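Local atomic coordinates of two-domain protein containing predicted PHP-like metal-dependent phosphoesterase (Bacteroides vulgatus ATCC 8482, PDB entry 3E38), a protein that binds zinc ions and is probably a PHP-type metal-dependent phosphoesterase, possibly with 5'-3' exonuclease activity on nucleic acids. Residues B[8-13]-B[278-283]; B[249-254]-B[335-340]. All blocks are in the same frame, centred on the assembly; numbering follows the deposited sequence.

Contact 1. Residues B[8-13]-B[278-283]; sequences IQVPDL and TDLVLK
Asp-279 holds the backbone of Gln-9 at both ends, using its own main chain for one bond and its carboxylate for the other. Gln-9 N donates to Asp-279 OD2 at 2.9 Å from above the carboxylate plane (60° out of it), whereas Asp-279 N returns a bond to Gln-9 O at 3.0 Å. CG of Asp-279 is anti to its carbonyl carbon (chi1 -81°), which puts the carboxylate on the side of its own N-H, where both can meet Gln-9. OD2 also accepts from water 1, which in turn accepts from Gln-9 NE2 at 2.8 Å. Asp-279 is the middle residue of an ST turn, in which Thr-278 OG1 accepts from Leu-280 N at 3.0 Å; the hydroxyl is also hydrogen-bonded to Asn-276 OD1. The turn leads into strand 282-286 of the Ig-like domain, while residues 8-13 lead toward strand 17-22 of the large mixed sheet. An alanine in place of Asp-279 would probably leave Gln-9 N, water 1 and His-304, the hydrogen-bond partner of OD1, without their carboxylate mate. Further along, the contact turns apolar: Val-10 CG1 meets Leu-280 CD2 at 3.9 Å, with Phe-215 also against Val-10. Pro-11 CD touches Thr-278 CG2, likewise at 3.9 Å.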
ATOM      1  N   ILE B   8       4.113   0.629  18.148  1.00 32.48           N
ATOM      2  CA  ILE B   8       2.768   1.192  18.229  1.00 33.69           C
ATOM      3  C   ILE B   8       2.882   2.470  19.071  1.00 35.43           C
ATOM      4  O   ILE B   8       3.064   2.419  20.296  1.00 37.16           O
ATOM      5  CB  ILE B   8       1.764   0.226  18.873  1.00 34.27           C
ATOM      6  CG1 ILE B   8       1.700  -1.097  18.071  1.00 37.72           C
ATOM      7  CG2 ILE B   8       0.384   0.896  18.995  1.00 29.69           C
ATOM      8  CD1 ILE B   8       0.954  -2.234  18.761  1.00 35.50           C
ATOM      9  N   GLN B   9       2.774   3.607  18.387  1.00 32.32           N
ATOM     10  CA  GLN B   9       2.914   4.928  19.006  1.00 30.58           C
ATOM     11  C   GLN B   9       1.659   5.463  19.649  1.00 29.52           C
ATOM     12  O   GLN B   9       0.819   6.076  19.015  1.00 27.06           O
ATOM     13  CB  GLN B   9       3.411   5.922  17.979  1.00 30.41           C
ATOM     14  CG  GLN B   9       4.809   5.558  17.461  1.00 34.01           C
ATOM     15  CD  GLN B   9       5.288   6.597  16.489  1.00 36.27           C
ATOM     16  OE1 GLN B   9       5.416   7.766  16.836  1.00 43.65           O
ATOM     17  NE2 GLN B   9       5.491   6.197  15.257  1.00 40.16           N
ATOM     18  N   VAL B  10       1.563   5.168  20.931  1.00 29.77           N
ATOM     19  CA  VAL B  10       0.458   5.632  21.777  1.00 33.26           C
ATOM     20  C   VAL B  10       1.090   6.147  23.072  1.00 31.71           C
ATOM     21  O   VAL B  10       2.233   5.806  23.376  1.00 34.21           O
ATOM     22  CB  VAL B  10      -0.601   4.545  22.071  1.00 30.07           C
ATOM     23  CG1 VAL B  10      -1.411   4.229  20.798  1.00 32.12           C
ATOM     24  CG2 VAL B  10       0.047   3.307  22.656  1.00 32.80           C
ATOM     25  N   PRO B  11       0.367   6.967  23.812  1.00 30.84           N
ATOM     26  CA  PRO B  11       0.982   7.456  25.021  1.00 32.54           C
ATOM     27  C   PRO B  11       0.807   6.579  26.236  1.00 33.36           C
ATOM     28  O   PRO B  11       0.104   5.550  26.234  1.00 34.53           O
ATOM     29  CB  PRO B  11       0.259   8.793  25.274  1.00 32.00           C
ATOM     30  CG  PRO B  11      -1.059   8.708  24.502  1.00 33.22           C
ATOM     31  CD  PRO B  11      -1.017   7.463  23.645  1.00 32.28           C
ATOM     32  N   ASP B  12       1.456   7.069  27.283  1.00 32.78           N
ATOM     33  CA  ASP B  12       1.434   6.464  28.598  1.00 33.25           C
ATOM     34  C   ASP B  12       0.674   7.318  29.538  1.00 31.83           C
ATOM     35  O   ASP B  12       0.842   8.496  29.552  1.00 32.62           O
ATOM     36  CB  ASP B  12       2.843   6.342  29.171  1.00 31.48           C
ATOM     37  CG  ASP B  12       3.708   5.395  28.378  1.00 40.26           C
ATOM     38  OD1 ASP B  12       3.222   4.303  27.959  1.00 29.70           O
ATOM     39  OD2 ASP B  12       4.879   5.758  28.187  1.00 33.29           O
ATOM     40  N   LEU B  13      -0.157   6.695  30.345  1.00 34.11           N
ATOM     41  CA  LEU B  13      -0.824   7.412  31.398  1.00 32.46           C
ATOM     42  C   LEU B  13       0.241   7.671  32.441  1.00 32.26           C
ATOM     43  O   LEU B  13       1.225   6.924  32.554  1.00 32.42           O
ATOM     44  CB  LEU B  13      -1.961   6.590  32.017  1.00 32.68           C
ATOM     45  CG  LEU B  13      -3.131   6.244  31.118  1.00 30.76           C
ATOM     46  CD1 LEU B  13      -4.083   5.313  31.845  1.00 30.54           C
ATOM     47  CD2 LEU B  13      -3.849   7.512  30.655  1.00 32.33           C
ATOM     48  N   THR B 278      -0.476  10.437  17.978  1.00 32.62           N
ATOM     49  CA  THR B 278      -0.594   8.964  18.005  1.00 32.00           C
ATOM     50  C   THR B 278      -0.789   8.332  16.646  1.00 31.43           C
ATOM     51  O   THR B 278      -0.796   8.988  15.617  1.00 32.42           O
ATOM     52  CB  THR B 278      -1.743   8.491  18.902  1.00 32.79           C
ATOM     53  OG1 THR B 278      -2.993   8.708  18.250  1.00 35.11           O
ATOM     54  CG2 THR B 278      -1.754   9.273  20.231  1.00 29.87           C
ATOM     55  N   ASP B 279      -0.862   7.014  16.689  1.00 33.39           N
ATOM     56  CA  ASP B 279      -1.100   6.151  15.528  1.00 30.76           C
ATOM     57  C   ASP B 279      -2.608   5.917  15.387  1.00 32.24           C
ATOM     58  O   ASP B 279      -3.089   5.242  14.469  1.00 32.39           O
ATOM     59  CB  ASP B 279      -0.413   4.778  15.674  1.00 32.44           C
ATOM     60  CG  ASP B 279       1.050   4.786  15.336  1.00 32.06           C
ATOM     61  OD1 ASP B 279       1.518   5.768  14.724  1.00 36.44           O
ATOM     62  OD2 ASP B 279       1.719   3.774  15.664  1.00 33.85           O
ATOM     63  N   LEU B 280      -3.345   6.510  16.314  1.00 33.23           N
ATOM     64  CA  LEU B 280      -4.779   6.357  16.378  1.00 31.20           C
ATOM     65  C   LEU B 280      -5.521   7.530  15.796  1.00 30.64           C
ATOM     66  O   LEU B 280      -5.329   8.675  16.196  1.00 32.28           O
ATOM     67  CB  LEU B 280      -5.259   6.243  17.837  1.00 34.71           C
ATOM     68  CG  LEU B 280      -4.641   5.300  18.875  1.00 37.79           C
ATOM     69  CD1 LEU B 280      -5.589   5.178  20.120  1.00 37.65           C
ATOM     70  CD2 LEU B 280      -4.398   3.992  18.289  1.00 27.52           C
ATOM     71  N   VAL B 281      -6.439   7.212  14.908  1.00 30.26           N
ATOM     72  CA  VAL B 281      -7.291   8.207  14.334  1.00 33.79           C
ATOM     73  C   VAL B 281      -8.291   8.541  15.416  1.00 33.74           C
ATOM     74  O   VAL B 281      -8.691   7.687  16.199  1.00 33.23           O
ATOM     75  CB  VAL B 281      -8.061   7.738  13.112  1.00 36.80           C
ATOM     76  CG1 VAL B 281      -9.153   6.764  13.550  1.00 40.03           C
ATOM     77  CG2 VAL B 281      -8.670   8.967  12.398  1.00 31.38           C
ATOM     78  N   LEU B 282      -8.649   9.808  15.453  1.00 32.56           N
ATOM     79  CA  LEU B 282      -9.546  10.347  16.472  1.00 35.68           C
ATOM     80  C   LEU B 282     -10.696  11.032  15.788  1.00 34.33           C
ATOM     81  O   LEU B 282     -10.508  11.798  14.873  1.00 34.89           O
ATOM     82  CB  LEU B 282      -8.784  11.321  17.391  1.00 36.09           C
ATOM     83  CG  LEU B 282      -7.527  10.733  18.054  1.00 39.35           C
ATOM     84  CD1 LEU B 282      -6.525  11.815  18.511  1.00 28.86           C
ATOM     85  CD2 LEU B 282      -7.931   9.779  19.225  1.00 27.91           C
ATOM     86  N   LYS B 283     -11.900  10.733  16.229  1.00 34.99           N
ATOM     87  CA  LYS B 283     -13.075  11.272  15.587  1.00 33.75           C
ATOM     88  C   LYS B 283     -13.913  12.015  16.570  1.00 33.00           C
ATOM     89  O   LYS B 283     -14.454  11.437  17.485  1.00 34.50           O
ATOM     90  CB  LYS B 283     -13.876  10.133  14.946  1.00 33.30           C
ATOM     91  CG  LYS B 283     -13.091   9.351  13.859  1.00 34.08           C
ATOM     92  CD  LYS B 283     -13.911   8.172  13.345  1.00 39.21           C
ATOM     93  CE  LYS B 283     -13.139   7.256  12.394  1.00 47.71           C
TER
HETATM   94  O   HOH W   1       4.270   3.830  14.307  1.00 47.62           O

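Contact 2. Residues B[249-254]-B[335-340]; sequences LLRPFF and KGLKYT
Arg-251 reaches from helix 247-257 to strand 335-342 and grips the carbonyl of Lys-338. This is helix-on-sheet packing at the Ig-like domain: the segment axes approach to 9.0 Å at 52°, and the strand belongs to an antiparallel sheet in which it pairs with 321-326 and 330-332. The side chain of Arg-251 starts with CB at 4.0 Å from Leu-337 CD1. It then runs extended, CG anti to the backbone N, before a bend at chi3 (-50°) places NE. CZ lies near the same leucine methyl, and the two terminal nitrogens close on one atom, NH1 to Lys-338 O at 2.8 Å and NH2 to Lys-338 O at 2.9 Å, both bonds noticeably bent, as sharing one acceptor requires. The carbonyl oxygen is thus held by two donors, and the end-on grip should limit rotation of the guanidinium. NH2 has a second partner in Glu-247, whose salt bridge from the preceding turn of the helix probably offsets the positive charge and steadies the group.

Leu-337 is wedged between two helix residues. Its CD1 lies over one face of the guanidinium, displaced toward NH2, whereas CD2 rests against Phe-254 CB at 3.7 Å and also approaches the backbone oxygen of Leu-250. On the sheet side, Val-326 and Val-331 also touch Leu-337. Beyond the leucine, Phe-254 and Tyr-339 form a T-shaped (edge-to-face) pair with ring centroids 4.9 Å apart and planes at 67°. The phenylalanine supplies the edge: its CD2 sits over the tyrosine face, displaced toward the rim, 3.5 Å from Tyr-339 CD2.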
ATOM      1  N   LEU B 249     -10.274   6.075  32.425  1.00 34.19           N
ATOM      2  CA  LEU B 249      -9.025   5.694  31.786  1.00 34.04           C
ATOM      3  C   LEU B 249      -8.910   6.357  30.408  1.00 35.71           C
ATOM      4  O   LEU B 249      -7.844   6.864  30.047  1.00 36.68           O
ATOM      5  CB  LEU B 249      -8.913   4.179  31.658  1.00 33.38           C
ATOM      6  CG  LEU B 249      -8.514   3.397  32.912  1.00 33.80           C
ATOM      7  CD1 LEU B 249      -8.444   1.935  32.570  1.00 25.04           C
ATOM      8  CD2 LEU B 249      -7.181   3.923  33.451  1.00 31.39           C
ATOM      9  N   LEU B 250     -10.020   6.370  29.667  1.00 35.82           N
ATOM     10  CA  LEU B 250     -10.032   6.918  28.288  1.00 36.61           C
ATOM     11  C   LEU B 250      -9.879   8.429  28.294  1.00 35.83           C
ATOM     12  O   LEU B 250      -9.194   9.015  27.458  1.00 34.03           O
ATOM     13  CB  LEU B 250     -11.273   6.487  27.482  1.00 36.32           C
ATOM     14  CG  LEU B 250     -10.993   5.326  26.503  1.00 35.52           C
ATOM     15  CD1 LEU B 250     -10.176   4.173  27.100  1.00 30.44           C
ATOM     16  CD2 LEU B 250     -12.307   4.827  25.835  1.00 24.55           C
ATOM     17  N   ARG B 251     -10.483   9.049  29.291  1.00 33.45           N
ATOM     18  CA  ARG B 251     -10.420  10.496  29.385  1.00 34.11           C
ATOM     19  C   ARG B 251      -8.967  10.951  29.484  1.00 35.20           C
ATOM     20  O   ARG B 251      -8.523  11.739  28.667  1.00 37.46           O
ATOM     21  CB  ARG B 251     -11.234  11.042  30.571  1.00 34.89           C
ATOM     22  CG  ARG B 251     -11.037  12.524  30.818  1.00 30.09           C
ATOM     23  CD  ARG B 251     -12.036  13.023  31.883  1.00 29.13           C
ATOM     24  NE  ARG B 251     -13.382  12.570  31.528  1.00 39.39           N
ATOM     25  CZ  ARG B 251     -14.124  13.129  30.565  1.00 35.90           C
ATOM     26  NH1 ARG B 251     -13.647  14.165  29.903  1.00 37.84           N
ATOM     27  NH2 ARG B 251     -15.338  12.667  30.261  1.00 34.57           N
ATOM     28  N   PRO B 252      -8.220  10.461  30.488  1.00 33.69           N
ATOM     29  CA  PRO B 252      -6.843  10.923  30.572  1.00 33.72           C
ATOM     30  C   PRO B 252      -5.966  10.479  29.421  1.00 33.23           C
ATOM     31  O   PRO B 252      -4.923  11.090  29.170  1.00 34.91           O
ATOM     32  CB  PRO B 252      -6.323  10.271  31.869  1.00 34.17           C
ATOM     33  CG  PRO B 252      -7.310   9.186  32.199  1.00 35.64           C
ATOM     34  CD  PRO B 252      -8.620   9.752  31.712  1.00 34.14           C
ATOM     35  N   PHE B 253      -6.399   9.425  28.745  1.00 33.65           N
ATOM     36  CA  PHE B 253      -5.614   8.828  27.607  1.00 31.35           C
ATOM     37  C   PHE B 253      -5.763   9.750  26.417  1.00 28.83           C
ATOM     38  O   PHE B 253      -4.806  10.107  25.737  1.00 28.10           O
ATOM     39  CB  PHE B 253      -6.085   7.394  27.310  1.00 30.55           C
ATOM     40  CG  PHE B 253      -5.285   6.676  26.267  1.00 34.31           C
ATOM     41  CD1 PHE B 253      -4.020   6.171  26.557  1.00 34.17           C
ATOM     42  CD2 PHE B 253      -5.803   6.466  24.997  1.00 36.43           C
ATOM     43  CE1 PHE B 253      -3.274   5.495  25.593  1.00 38.01           C
ATOM     44  CE2 PHE B 253      -5.050   5.792  24.025  1.00 42.43           C
ATOM     45  CZ  PHE B 253      -3.783   5.308  24.332  1.00 33.71           C
ATOM     46  N   PHE B 254      -6.982  10.214  26.229  1.00 31.40           N
ATOM     47  CA  PHE B 254      -7.269  11.120  25.124  1.00 30.74           C
ATOM     48  C   PHE B 254      -6.486  12.378  25.285  1.00 30.42           C
ATOM     49  O   PHE B 254      -5.995  12.940  24.338  1.00 29.26           O
ATOM     50  CB  PHE B 254      -8.743  11.489  25.041  1.00 31.50           C
ATOM     51  CG  PHE B 254      -9.042  12.478  23.938  1.00 34.77           C
ATOM     52  CD1 PHE B 254      -9.019  12.080  22.613  1.00 27.82           C
ATOM     53  CD2 PHE B 254      -9.348  13.805  24.224  1.00 39.01           C
ATOM     54  CE1 PHE B 254      -9.292  12.975  21.592  1.00 30.31           C
ATOM     55  CE2 PHE B 254      -9.627  14.714  23.179  1.00 33.06           C
ATOM     56  CZ  PHE B 254      -9.607  14.294  21.887  1.00 34.54           C
ATOM     57  N   LYS B 335     -21.873   4.771  23.346  1.00 34.24           N
ATOM     58  CA  LYS B 335     -21.564   6.045  24.003  1.00 34.04           C
ATOM     59  C   LYS B 335     -20.078   6.320  23.941  1.00 34.26           C
ATOM     60  O   LYS B 335     -19.282   5.571  24.490  1.00 34.98           O
ATOM     61  CB  LYS B 335     -22.069   6.076  25.477  1.00 31.04           C
ATOM     62  CG  LYS B 335     -23.576   6.347  25.629  1.00 40.10           C
ATOM     63  CD  LYS B 335     -24.034   6.393  27.103  1.00 44.49           C
ATOM     64  N   GLY B 336     -19.729   7.401  23.252  1.00 34.95           N
ATOM     65  CA  GLY B 336     -18.331   7.875  23.135  1.00 34.20           C
ATOM     66  C   GLY B 336     -17.945   8.874  24.224  1.00 33.98           C
ATOM     67  O   GLY B 336     -18.786   9.478  24.887  1.00 33.02           O
ATOM     68  N   LEU B 337     -16.646   8.999  24.423  1.00 32.72           N
ATOM     69  CA  LEU B 337     -16.080   9.911  25.423  1.00 32.71           C
ATOM     70  C   LEU B 337     -16.484  11.353  25.195  1.00 33.51           C
ATOM     71  O   LEU B 337     -16.411  11.854  24.092  1.00 33.02           O
ATOM     72  CB  LEU B 337     -14.548   9.830  25.387  1.00 31.60           C
ATOM     73  CG  LEU B 337     -13.776  10.825  26.245  1.00 31.71           C
ATOM     74  CD1 LEU B 337     -14.059  10.585  27.747  1.00 22.23           C
ATOM     75  CD2 LEU B 337     -12.273  10.776  25.897  1.00 21.65           C
ATOM     76  N   LYS B 338     -16.891  12.016  26.268  1.00 34.18           N
ATOM     77  CA  LYS B 338     -17.227  13.434  26.232  1.00 34.62           C
ATOM     78  C   LYS B 338     -16.046  14.263  26.715  1.00 33.04           C
ATOM     79  O   LYS B 338     -15.421  13.998  27.727  1.00 32.88           O
ATOM     80  CB  LYS B 338     -18.467  13.737  27.076  1.00 36.47           C
ATOM     81  CG  LYS B 338     -19.666  12.847  26.715  1.00 43.73           C
ATOM     82  CD  LYS B 338     -20.004  12.898  25.228  1.00 46.58           C
ATOM     83  CE  LYS B 338     -21.218  11.995  24.879  1.00 53.60           C
ATOM     84  NZ  LYS B 338     -20.964  10.493  24.969  1.00 42.60           N
ATOM     85  N   TYR B 339     -15.753  15.295  25.966  1.00 33.94           N
ATOM     86  CA  TYR B 339     -14.606  16.127  26.260  1.00 34.47           C
ATOM     87  C   TYR B 339     -14.913  17.560  26.009  1.00 34.27           C
ATOM     88  O   TYR B 339     -15.736  17.907  25.174  1.00 34.40           O
ATOM     89  CB  TYR B 339     -13.412  15.700  25.376  1.00 35.63           C
ATOM     90  CG  TYR B 339     -12.069  16.058  25.946  1.00 38.24           C
ATOM     91  CD1 TYR B 339     -11.486  17.301  25.715  1.00 42.74           C
ATOM     92  CD2 TYR B 339     -11.385  15.143  26.744  1.00 44.07           C
ATOM     93  CE1 TYR B 339     -10.238  17.615  26.260  1.00 50.50           C
ATOM     94  CE2 TYR B 339     -10.150  15.442  27.302  1.00 40.73           C
ATOM     95  CZ  TYR B 339      -9.574  16.667  27.062  1.00 52.42           C
ATOM     96  OH  TYR B 339      -8.328  16.918  27.620  1.00 53.37           O
ATOM     97  N   THR B 340     -14.225  18.390  26.760  1.00 36.27           N
ATOM     98  CA  THR B 340     -14.370  19.830  26.641  1.00 36.52           C
ATOM     99  C   THR B 340     -13.032  20.495  26.573  1.00 40.36           C
ATOM    100  O   THR B 340     -12.089  20.116  27.289  1.00 42.53           O
ATOM    101  CB  THR B 340     -15.076  20.453  27.857  1.00 33.27           C
ATOM    102  OG1 THR B 340     -16.319  19.807  28.052  1.00 32.12           O
ATOM    103  CG2 THR B 340     -15.351  21.903  27.607  1.00 31.48           C
TER

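Overall arrangement
Both contacts are partly buried, and they meet around helix 247-257. Contact 1 is a loop-to-loop junction that joins the run toward the large mixed sheet with the turn that precedes strand 282-286; its polar end is at the exposed, water-bridged side and its apolar end lies inward. Contact 2 sets the helix against strand 335-342 of the same antiparallel sheet, with aromatic and leucine packing between them and a charged arginine at the margin. Main-chain groups are gripped in both, by a carboxylate in one and a guanidinium in the other. Pro-11 and Leu-13 pack on Phe-253 and Leu-249, so the loop and the strand both bear on this one helix.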